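Local coordinates for glycosyl hydrolase, family 38 (Enterococcus faecalis, PDB 5KBP), which acts as an alpha-mannosidase, a glycoside hydrolase that cleaves alpha-linked mannose residues from its substrates, at the interface of chains A and B. Numbering follows the deposited sequence. Chains: chain A/B, Glycosyl hydrolase, family 38.

Contact 1: the interface of chains A and B. Residues chain A 30, 34; chain B 381, 385, 478.
Helix 25-45 of chain A meets helix 362-392 of chain B here, joined by a loop of chain B that carries B:Lys478. The protein is a family 38 glycoside hydrolase; helix 25-45 belongs to its N-terminal family region. Both chains are the same protein and the interface is two-fold symmetric, though the structure alone does not prove that the pair forms in solution. The apolar half is a CH-pi contact: A:Met30 sets its CB over the centre of the B:Phe381 ring, 3.4 Å above the plane. A flexible apolar chain without a branch at CB suits the place: the CB methylene lies on the ring and CG passes over its rim near CD2. CG of B:Phe381 lies anti to the backbone N (chi1 169°), which turns the ring out toward chain A. On the other face, near the rim, lies CG of B:Glu385, so the ring is sandwiched. The polar half centres on B:Lys478, whose long chain reaches two acids. Its NZ forms a hydrogen bond and salt bridge of 3.2 Å with OE1 of A:Glu34, on the syn lone pair, and a weak 3.4 Å bond to OE2. Within chain B, NZ also forms a hydrogen bond and salt bridge of 2.6 Å with OE2 of B:Glu385, on the syn side but 31° out of the carboxylate plane. OE2 of A:Glu34 lies 3.3 Å from OE1 of B:Glu385; a positive lysine would offset their likely repulsion.

Contact 2: the interface of chains A and B. Residues chain A 26-27, 30-31; chain B 377, 380-381.
Packing contacts gather round B:Phe381, whose ring, already covered by A:Met30, is bordered by two further side chains of chain A. A:Arg31 crosses it obliquely: its CG lies 4.1 Å from CE1 of B:Phe381, and the guanidinium plane stands 73° from the ring, a steep tilt and not a flat stack. The carboxylate of A:Glu27 slides past the phenylalanine in van der Waals contact, its OE1 3.9 Å from CB of B:Phe381. A looser touch joins CB of A:Glu26 to CB of B:Asp377.

Polar bonds within chain A hold the arginine. NH1 of A:Arg31 donates to the backbone O of A:Glu27 at 3.0 Å, from above the carbonyl plane, and to OE1 of the same residue at 3.3 Å, a salt bridge using the anti lone pair. Both acceptors lie near the guanidinium plane, which restrains its rotation. Arginine suits the place because its aliphatic stem can pass the ring while its head grips the glutamate, whose chain bends at CB-CG (chi2 -78°).

Accepting groups also come close, and a like charge stands nearby. OE2 of A:Glu27 lies 3.2 Å from the backbone O of B:Asp377, unfavourable unless the acid is protonated. OD1 of B:Asp377, 4.8 Å from OE2 of A:Glu27, could favour that form, while the A:Arg31 salt bridge would oppose it; the structure does not show which holds.

In this two-fold interface of the family 38 enzyme, possibly its biological dimer, the first turns of helix 25-45 face helix 362-392 of chain B.

Contact 3: the interface of chains A and B. Residues chain A 760-763; chain B 431, 472, 474, 484.
One face of the B:Phe472 ring is covered by the backbone of chain A: CA of A:Gly761 makes a CH-pi contact, 4.0 Å from the ring centroid, and the amide N of A:Tyr762 lies 3.5 Å above the plane, also toward the rim. At the edge of this ring, in its plane, stands CZ3 of A:Trp760. The indole in turn has CZ of A:Phe763 on one face and CB of B:Tyr474 at its edge. It meets the B:Tyr474 ring edge-to-face, the planes 84° apart, with CH2 directed at the tyrosine face 3.8 Å above it. A:Trp760 to A:Phe763 form a loop of chain A that packs on strand 463-475 of chain B, which carries B:Phe472 and B:Tyr474, in a two-fold symmetric interface of this family 38 enzyme.

Glycine suits its position because, with no side chain, its CA can lie near the ring. Tryptophan offers a long flat edge that reaches B:Phe472, B:Tyr474 and, through CZ3, CB of B:Pro484 at 4.1 Å. Its CG sits between the backbone N and the carbonyl carbon (chi1 61°), which swings the indole toward the strand. A:Phe763 supports the indole from within its own chain and crosses to chain B as well, its CE2 4.0 Å from CE1 of B:Tyr474. The rigid ring of B:Pro484, on strand 483-497, gives the indole a firm apolar neighbour. The backbone O of A:Tyr762 lies 3.4 Å from CD2 of B:Phe472.

Contact 1: the interface of chains A and B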
# COMPACT_ATOMS: atom_id res chain seq x y z
N MET A 30 -5.93 -7.11 13.58
CA MET A 30 -5.54 -7.42 14.95
C MET A 30 -6.70 -8.01 15.74
O MET A 30 -6.47 -8.77 16.69
CB MET A 30 -5.00 -6.17 15.64
CG MET A 30 -3.70 -5.64 15.06
SD MET A 30 -2.36 -6.85 15.08
CE MET A 30 -2.34 -7.39 13.38
N GLU A 34 -7.34 -12.04 17.68
CA GLU A 34 -8.04 -12.34 18.92
C GLU A 34 -9.11 -13.40 18.70
O GLU A 34 -9.28 -14.31 19.53
CB GLU A 34 -8.65 -11.07 19.51
CG GLU A 34 -7.64 -10.06 20.02
CD GLU A 34 -8.28 -8.80 20.55
OE1 GLU A 34 -9.49 -8.60 20.29
OE2 GLU A 34 -7.59 -8.01 21.22
N PHE B 381 -3.57 0.22 17.87
CA PHE B 381 -4.39 -0.84 18.43
C PHE B 381 -3.79 -1.37 19.73
O PHE B 381 -4.48 -1.48 20.75
CB PHE B 381 -4.56 -1.97 17.41
CG PHE B 381 -5.16 -3.22 17.99
CD1 PHE B 381 -6.54 -3.39 18.04
CD2 PHE B 381 -4.35 -4.24 18.47
CE1 PHE B 381 -7.09 -4.54 18.56
CE2 PHE B 381 -4.90 -5.39 19.01
CZ PHE B 381 -6.27 -5.54 19.05
N GLU B 385 -5.35 -1.19 23.46
CA GLU B 385 -5.61 -2.38 24.27
C GLU B 385 -4.94 -2.26 25.63
O GLU B 385 -5.56 -2.50 26.67
CB GLU B 385 -5.12 -3.63 23.54
CG GLU B 385 -5.85 -3.94 22.25
CD GLU B 385 -7.25 -4.47 22.49
OE1 GLU B 385 -7.40 -5.44 23.26
OE2 GLU B 385 -8.20 -3.90 21.92
N LYS B 478 -15.01 -6.94 23.54
CA LYS B 478 -14.28 -8.18 23.32
C LYS B 478 -15.17 -9.41 23.45
O LYS B 478 -14.69 -10.53 23.22
CB LYS B 478 -13.12 -8.30 24.30
CG LYS B 478 -12.14 -7.14 24.23
CD LYS B 478 -11.54 -7.02 22.84
CE LYS B 478 -10.66 -5.79 22.72
NZ LYS B 478 -10.04 -5.68 21.37

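Contact 2: the interface of chains A and B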
# COMPACT_ATOMS: atom_id res chain seq x y z
N GLU A 26 -5.58 -3.05 9.36
CA GLU A 26 -4.88 -3.68 10.47
C GLU A 26 -5.69 -3.64 11.76
O GLU A 26 -5.50 -4.48 12.64
CB GLU A 26 -3.51 -3.02 10.68
CG GLU A 26 -2.51 -3.30 9.56
CD GLU A 26 -2.09 -4.77 9.48
OE1 GLU A 26 -1.48 -5.15 8.46
OE2 GLU A 26 -2.36 -5.53 10.43
N GLU A 27 -6.60 -2.66 11.89
CA GLU A 27 -7.48 -2.65 13.05
C GLU A 27 -8.40 -3.87 13.04
O GLU A 27 -8.59 -4.52 14.08
CB GLU A 27 -8.30 -1.36 13.08
CG GLU A 27 -7.47 -0.10 13.31
CD GLU A 27 -7.07 0.09 14.76
OE1 GLU A 27 -7.67 -0.57 15.63
OE2 GLU A 27 -6.16 0.90 15.03
N MET A 30 -5.93 -7.11 13.58
CA MET A 30 -5.54 -7.42 14.95
C MET A 30 -6.70 -8.01 15.74
O MET A 30 -6.47 -8.77 16.69
CB MET A 30 -5.00 -6.17 15.64
CG MET A 30 -3.70 -5.64 15.06
SD MET A 30 -2.36 -6.85 15.08
CE MET A 30 -2.34 -7.39 13.38
N ARG A 31 -7.94 -7.69 15.37
CA ARG A 31 -9.09 -8.32 15.99
C ARG A 31 -9.34 -9.71 15.44
O ARG A 31 -9.94 -10.55 16.12
CB ARG A 31 -10.33 -7.44 15.82
CG ARG A 31 -10.33 -6.22 16.72
CD ARG A 31 -11.44 -5.24 16.38
NE ARG A 31 -11.48 -4.13 17.33
CZ ARG A 31 -10.75 -3.03 17.22
NH1 ARG A 31 -9.91 -2.87 16.20
NH2 ARG A 31 -10.85 -2.07 18.13
N ASP B 377 -1.21 1.74 12.55
CA ASP B 377 -2.50 1.27 13.04
C ASP B 377 -2.34 0.13 14.03
O ASP B 377 -3.07 0.06 15.03
CB ASP B 377 -3.39 0.85 11.86
CG ASP B 377 -3.80 2.02 11.00
OD1 ASP B 377 -3.86 3.15 11.52
OD2 ASP B 377 -4.06 1.82 9.79
N HIS B 380 -1.33 1.80 17.20
CA HIS B 380 -2.46 2.40 17.90
C HIS B 380 -3.34 1.35 18.56
O HIS B 380 -3.81 1.54 19.68
CB HIS B 380 -3.29 3.25 16.93
CG HIS B 380 -2.80 4.66 16.80
ND1 HIS B 380 -1.76 5.02 15.97
CD2 HIS B 380 -3.22 5.81 17.39
CE1 HIS B 380 -1.55 6.32 16.05
NE2 HIS B 380 -2.43 6.82 16.90
N PHE B 381 -3.57 0.22 17.87
CA PHE B 381 -4.39 -0.84 18.43
C PHE B 381 -3.79 -1.37 19.73
O PHE B 381 -4.48 -1.48 20.75
CB PHE B 381 -4.56 -1.97 17.41
CG PHE B 381 -5.16 -3.22 17.99
CD1 PHE B 381 -6.54 -3.39 18.04
CD2 PHE B 381 -4.35 -4.24 18.47
CE1 PHE B 381 -7.09 -4.54 18.56
CE2 PHE B 381 -4.90 -5.39 19.01
CZ PHE B 381 -6.27 -5.54 19.05

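Contact 3: the interface of chains A and B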
# COMPACT_ATOMS: atom_id res chain seq x y z
N TRP A 760 -24.48 1.42 8.92
CA TRP A 760 -24.93 1.42 10.30
C TRP A 760 -24.44 2.62 11.11
O TRP A 760 -24.70 2.67 12.32
CB TRP A 760 -24.50 0.13 11.00
CG TRP A 760 -23.00 -0.07 11.05
CD1 TRP A 760 -22.22 -0.64 10.09
CD2 TRP A 760 -22.12 0.28 12.13
NE1 TRP A 760 -20.91 -0.65 10.49
CE2 TRP A 760 -20.82 -0.10 11.74
CE3 TRP A 760 -22.31 0.88 13.37
CZ2 TRP A 760 -19.71 0.11 12.56
CZ3 TRP A 760 -21.20 1.09 14.18
CH2 TRP A 760 -19.92 0.70 13.77
N GLY A 761 -23.76 3.57 10.50
CA GLY A 761 -23.27 4.70 11.26
C GLY A 761 -22.81 5.82 10.35
O GLY A 761 -23.06 5.82 9.15
N TYR A 762 -22.14 6.80 10.96
CA TYR A 762 -21.55 7.91 10.24
C TYR A 762 -20.04 7.69 10.13
O TYR A 762 -19.34 7.69 11.14
CB TYR A 762 -21.84 9.25 10.93
CG TYR A 762 -21.03 10.39 10.37
CD1 TYR A 762 -21.17 10.79 9.05
CD2 TYR A 762 -20.12 11.08 11.16
CE1 TYR A 762 -20.43 11.83 8.53
CE2 TYR A 762 -19.38 12.13 10.65
CZ TYR A 762 -19.54 12.50 9.33
OH TYR A 762 -18.80 13.55 8.82
N PHE A 763 -19.57 7.52 8.90
CA PHE A 763 -18.14 7.37 8.61
C PHE A 763 -17.82 8.29 7.44
O PHE A 763 -18.13 7.97 6.29
CB PHE A 763 -17.78 5.92 8.30
CG PHE A 763 -18.17 4.95 9.37
CD1 PHE A 763 -19.42 4.34 9.34
CD2 PHE A 763 -17.30 4.63 10.40
CE1 PHE A 763 -19.79 3.45 10.33
CE2 PHE A 763 -17.66 3.74 11.38
CZ PHE A 763 -18.91 3.14 11.35
N PHE B 431 -28.94 3.79 20.16
CA PHE B 431 -30.11 3.78 19.27
C PHE B 431 -30.38 2.35 18.78
O PHE B 431 -29.75 1.88 17.83
CB PHE B 431 -29.96 4.78 18.09
CG PHE B 431 -28.61 4.74 17.40
CD1 PHE B 431 -27.55 5.48 17.89
CD2 PHE B 431 -28.43 4.02 16.22
CE1 PHE B 431 -26.32 5.46 17.25
CE2 PHE B 431 -27.21 4.01 15.58
CZ PHE B 431 -26.15 4.73 16.09
N PHE B 472 -21.54 10.80 16.41
CA PHE B 472 -21.74 9.36 16.45
C PHE B 472 -20.49 8.67 16.98
O PHE B 472 -19.37 9.15 16.81
CB PHE B 472 -22.09 8.85 15.04
CG PHE B 472 -21.84 7.38 14.84
CD1 PHE B 472 -22.77 6.44 15.26
CD2 PHE B 472 -20.69 6.93 14.22
CE1 PHE B 472 -22.55 5.09 15.07
CE2 PHE B 472 -20.46 5.58 14.03
CZ PHE B 472 -21.39 4.66 14.46
N TYR B 474 -19.10 4.45 18.70
CA TYR B 474 -19.38 3.03 18.87
C TYR B 474 -18.31 2.40 19.73
O TYR B 474 -17.19 2.91 19.84
CB TYR B 474 -19.47 2.31 17.51
CG TYR B 474 -18.18 2.36 16.72
CD1 TYR B 474 -17.86 3.46 15.94
CD2 TYR B 474 -17.29 1.30 16.74
CE1 TYR B 474 -16.69 3.52 15.21
CE2 TYR B 474 -16.11 1.34 16.01
CZ TYR B 474 -15.82 2.45 15.25
OH TYR B 474 -14.65 2.49 14.53
N PRO B 484 -23.42 0.89 18.76
CA PRO B 484 -23.38 2.29 18.32
C PRO B 484 -24.18 3.21 19.23
O PRO B 484 -25.13 2.80 19.91
CB PRO B 484 -24.03 2.21 16.93
CG PRO B 484 -25.03 1.11 17.07
CD PRO B 484 -24.44 0.11 18.04

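Contacts 1 and 2 are parts of one helix-to-helix patch: their C-alpha centres are about 7 Å apart, they share A:Met30 and B:Phe381, and both use helices 25-45 of chain A and 362-392 of chain B. The C-alpha centre of contact 3 lies about 20 Å from that of contact 1 and about 19 Å from that of contact 2. It is tied to contact 1 through chain B, since B:Lys478 lies in the loop between strands 463-475 and 483-497, which supply part of the chain B side of contact 3. By the two-fold symmetry all three recur with the chains exchanged, consistent with a dimer.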